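Local coordinates for protein obscurin (Homo sapiens, PDB 2YZ8) that is a giant muscle protein built largely of immunoglobulin-like domains, and probably acts as a structural scaffold through modules such as this one, at residues Val9-Leu15 with Phe82-Ser88. Residues are numbered along the deposited sequence; the frame is centred on the assembly and turned at random.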
loop_
_atom_site.group_PDB
_atom_site.type_symbol
_atom_site.label_atom_id
_atom_site.label_comp_id
_atom_site.label_asym_id
_atom_site.label_seq_id
_atom_site.Cartn_x
_atom_site.Cartn_y
_atom_site.Cartn_z
ATOM N N VAL A 9 19.069 2.010 1.180
ATOM C CA VAL A 9 17.779 1.681 1.789
ATOM C C VAL A 9 17.018 0.605 1.006
ATOM O O VAL A 9 16.807 0.730 -0.202
ATOM C CB VAL A 9 16.900 2.948 1.975
ATOM C CG1 VAL A 9 15.534 2.589 2.551
ATOM C CG2 VAL A 9 17.608 3.968 2.868
ATOM N N ARG A 10 16.616 -0.447 1.714
ATOM C CA ARG A 10 15.898 -1.579 1.131
ATOM C C ARG A 10 14.591 -1.816 1.881
ATOM O O ARG A 10 14.473 -1.465 3.056
ATOM C CB ARG A 10 16.759 -2.847 1.212
ATOM C CG ARG A 10 17.638 -3.161 -0.005
ATOM C CD ARG A 10 18.637 -2.061 -0.344
ATOM N NE ARG A 10 19.770 -2.553 -1.129
ATOM C CZ ARG A 10 20.433 -1.832 -2.031
ATOM N NH1 ARG A 10 20.066 -0.583 -2.294
ATOM N NH2 ARG A 10 21.457 -2.364 -2.686
ATOM N N PHE A 11 13.613 -2.414 1.207
ATOM C CA PHE A 11 12.419 -2.901 1.895
ATOM C C PHE A 11 12.785 -4.124 2.724
ATOM O O PHE A 11 12.983 -5.211 2.194
ATOM C CB PHE A 11 11.276 -3.184 0.913
ATOM C CG PHE A 11 10.641 -1.938 0.367
ATOM C CD1 PHE A 11 10.983 -1.464 -0.896
ATOM C CD2 PHE A 11 9.736 -1.212 1.137
ATOM C CE1 PHE A 11 10.412 -0.292 -1.400
ATOM C CE2 PHE A 11 9.161 -0.036 0.641
ATOM C CZ PHE A 11 9.498 0.421 -0.627
ATOM N N GLN A 12 12.916 -3.915 4.031
ATOM C CA GLN A 12 13.296 -4.972 4.964
ATOM C C GLN A 12 12.159 -5.978 5.130
ATOM O O GLN A 12 12.395 -7.184 5.225
ATOM C CB GLN A 12 13.677 -4.364 6.314
ATOM C CG GLN A 12 14.094 -5.380 7.359
ATOM C CD GLN A 12 14.821 -4.745 8.507
ATOM O OE1 GLN A 12 15.614 -3.822 8.318
ATOM N NE2 GLN A 12 14.572 -5.241 9.711
ATOM N N GLU A 13 10.930 -5.467 5.167
ATOM C CA GLU A 13 9.736 -6.310 5.172
ATOM C C GLU A 13 8.867 -5.959 3.977
ATOM O O GLU A 13 8.440 -4.812 3.813
ATOM C CB GLU A 13 8.948 -6.152 6.474
ATOM C CG GLU A 13 9.630 -6.754 7.699
ATOM N N ALA A 14 8.621 -6.961 3.143
ATOM C CA ALA A 14 7.833 -6.807 1.931
ATOM C C ALA A 14 6.345 -6.587 2.227
ATOM O O ALA A 14 5.851 -6.981 3.280
ATOM C CB ALA A 14 8.022 -8.037 1.036
ATOM N N LEU A 15 5.651 -5.939 1.294
ATOM C CA LEU A 15 4.182 -5.914 1.269
ATOM C C LEU A 15 3.599 -7.324 1.231
ATOM O O LEU A 15 4.135 -8.201 0.557
ATOM C CB LEU A 15 3.682 -5.152 0.038
ATOM C CG LEU A 15 3.669 -3.628 0.070
ATOM C CD1 LEU A 15 3.374 -3.089 -1.329
ATOM C CD2 LEU A 15 2.645 -3.136 1.078
ATOM N N PHE A 82 11.036 2.934 -3.307
ATOM C CA PHE A 82 11.962 3.950 -2.823
ATOM C C PHE A 82 13.257 3.845 -3.616
ATOM O O PHE A 82 13.916 2.799 -3.613
ATOM C CB PHE A 82 12.230 3.817 -1.321
ATOM C CG PHE A 82 13.164 4.868 -0.784
ATOM C CD1 PHE A 82 14.507 4.575 -0.544
ATOM C CD2 PHE A 82 12.711 6.161 -0.550
ATOM C CE1 PHE A 82 15.381 5.555 -0.059
ATOM C CE2 PHE A 82 13.580 7.149 -0.071
ATOM C CZ PHE A 82 14.918 6.841 0.169
ATOM N N GLY A 83 13.609 4.934 -4.294
ATOM C CA GLY A 83 14.773 4.955 -5.166
ATOM C C GLY A 83 14.610 3.881 -6.220
ATOM O O GLY A 83 13.643 3.900 -6.981
ATOM N N ASP A 84 15.534 2.923 -6.224
ATOM C CA ASP A 84 15.516 1.797 -7.168
ATOM C C ASP A 84 14.807 0.554 -6.622
ATOM O O ASP A 84 14.609 -0.424 -7.342
ATOM C CB ASP A 84 16.948 1.437 -7.592
ATOM C CG ASP A 84 17.902 1.263 -6.401
ATOM O OD1 ASP A 84 17.530 1.579 -5.242
ATOM O OD2 ASP A 84 19.045 0.814 -6.631
ATOM N N GLN A 85 14.424 0.605 -5.352
ATOM C CA GLN A 85 13.854 -0.542 -4.654
ATOM C C GLN A 85 12.331 -0.531 -4.707
ATOM O O GLN A 85 11.704 0.524 -4.613
ATOM C CB GLN A 85 14.325 -0.563 -3.195
ATOM C CG GLN A 85 15.841 -0.671 -3.015
ATOM C CD GLN A 85 16.415 -1.993 -3.511
ATOM O OE1 GLN A 85 17.404 -2.012 -4.240
ATOM N NE2 GLN A 85 15.799 -3.099 -3.118
ATOM N N THR A 86 11.738 -1.710 -4.864
ATOM C CA THR A 86 10.286 -1.830 -4.908
ATOM C C THR A 86 9.809 -3.074 -4.172
ATOM O O THR A 86 10.547 -4.050 -4.043
ATOM C CB THR A 86 9.732 -1.891 -6.369
ATOM O OG1 THR A 86 9.963 -3.194 -6.931
ATOM C CG2 THR A 86 10.356 -0.828 -7.271
ATOM N N THR A 87 8.567 -3.027 -3.700
ATOM C CA THR A 87 7.878 -4.197 -3.162
ATOM C C THR A 87 6.431 -4.142 -3.644
ATOM O O THR A 87 5.922 -3.062 -3.949
ATOM C CB THR A 87 7.969 -4.288 -1.611
ATOM O OG1 THR A 87 7.265 -5.449 -1.146
ATOM C CG2 THR A 87 7.403 -3.035 -0.936
ATOM N N SER A 88 5.774 -5.292 -3.721
ATOM C CA SER A 88 4.457 -5.364 -4.343
ATOM C C SER A 88 3.627 -6.534 -3.808
ATOM O O SER A 88 4.178 -7.577 -3.486
ATOM C CB SER A 88 4.621 -5.509 -5.860
ATOM O OG SER A 88 3.369 -5.559 -6.502
HETATM O O HOH W 1 14.198 -3.823 -1.407
HETATM O O HOH W 2 5.824 -9.243 -1.690
#
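The ring of Phe11 packs against strand 85-94, with Thr87 CG2 over one face in a CH-pi contact 3.6 Å from the ring centroid and Gln85 O at the ring edge, 3.6 Å from Phe11 CE1. This is the edge of an immunoglobulin I-set beta-sandwich: strand 11-13 pairs with strand 26-32 of one sheet, and past the corner at Gln12 the chain crosses to the sheet of strand 85-94. No direct backbone-to-backbone hydrogen bond joins the two segments. A flat aromatic suits this gap, since it also reaches Cys30 and Cys80 between the sheets. Nearby, Val9 CB packs 3.6 Å from Phe82 CE1, an apolar contact. Phe82 opens the type II' turn to Gln85 that links the last two strands; Gly83, with its positive phi, fits the turn's second position. The long Gln85 side chain carries its NE2 to water 1 (2.5 Å), which also accepts from Phe11 N (3.0 Å). The CA-to-CB bond of the buried Leu15 points toward 82-88, and Leu15 CD1 lies 3.9 Å from Ser88 CA. Threonine serves twice here: while its methyl meets Phe11, Thr87 OG1 accepts a hydrogen bond from Leu15 N at 3.0 Å.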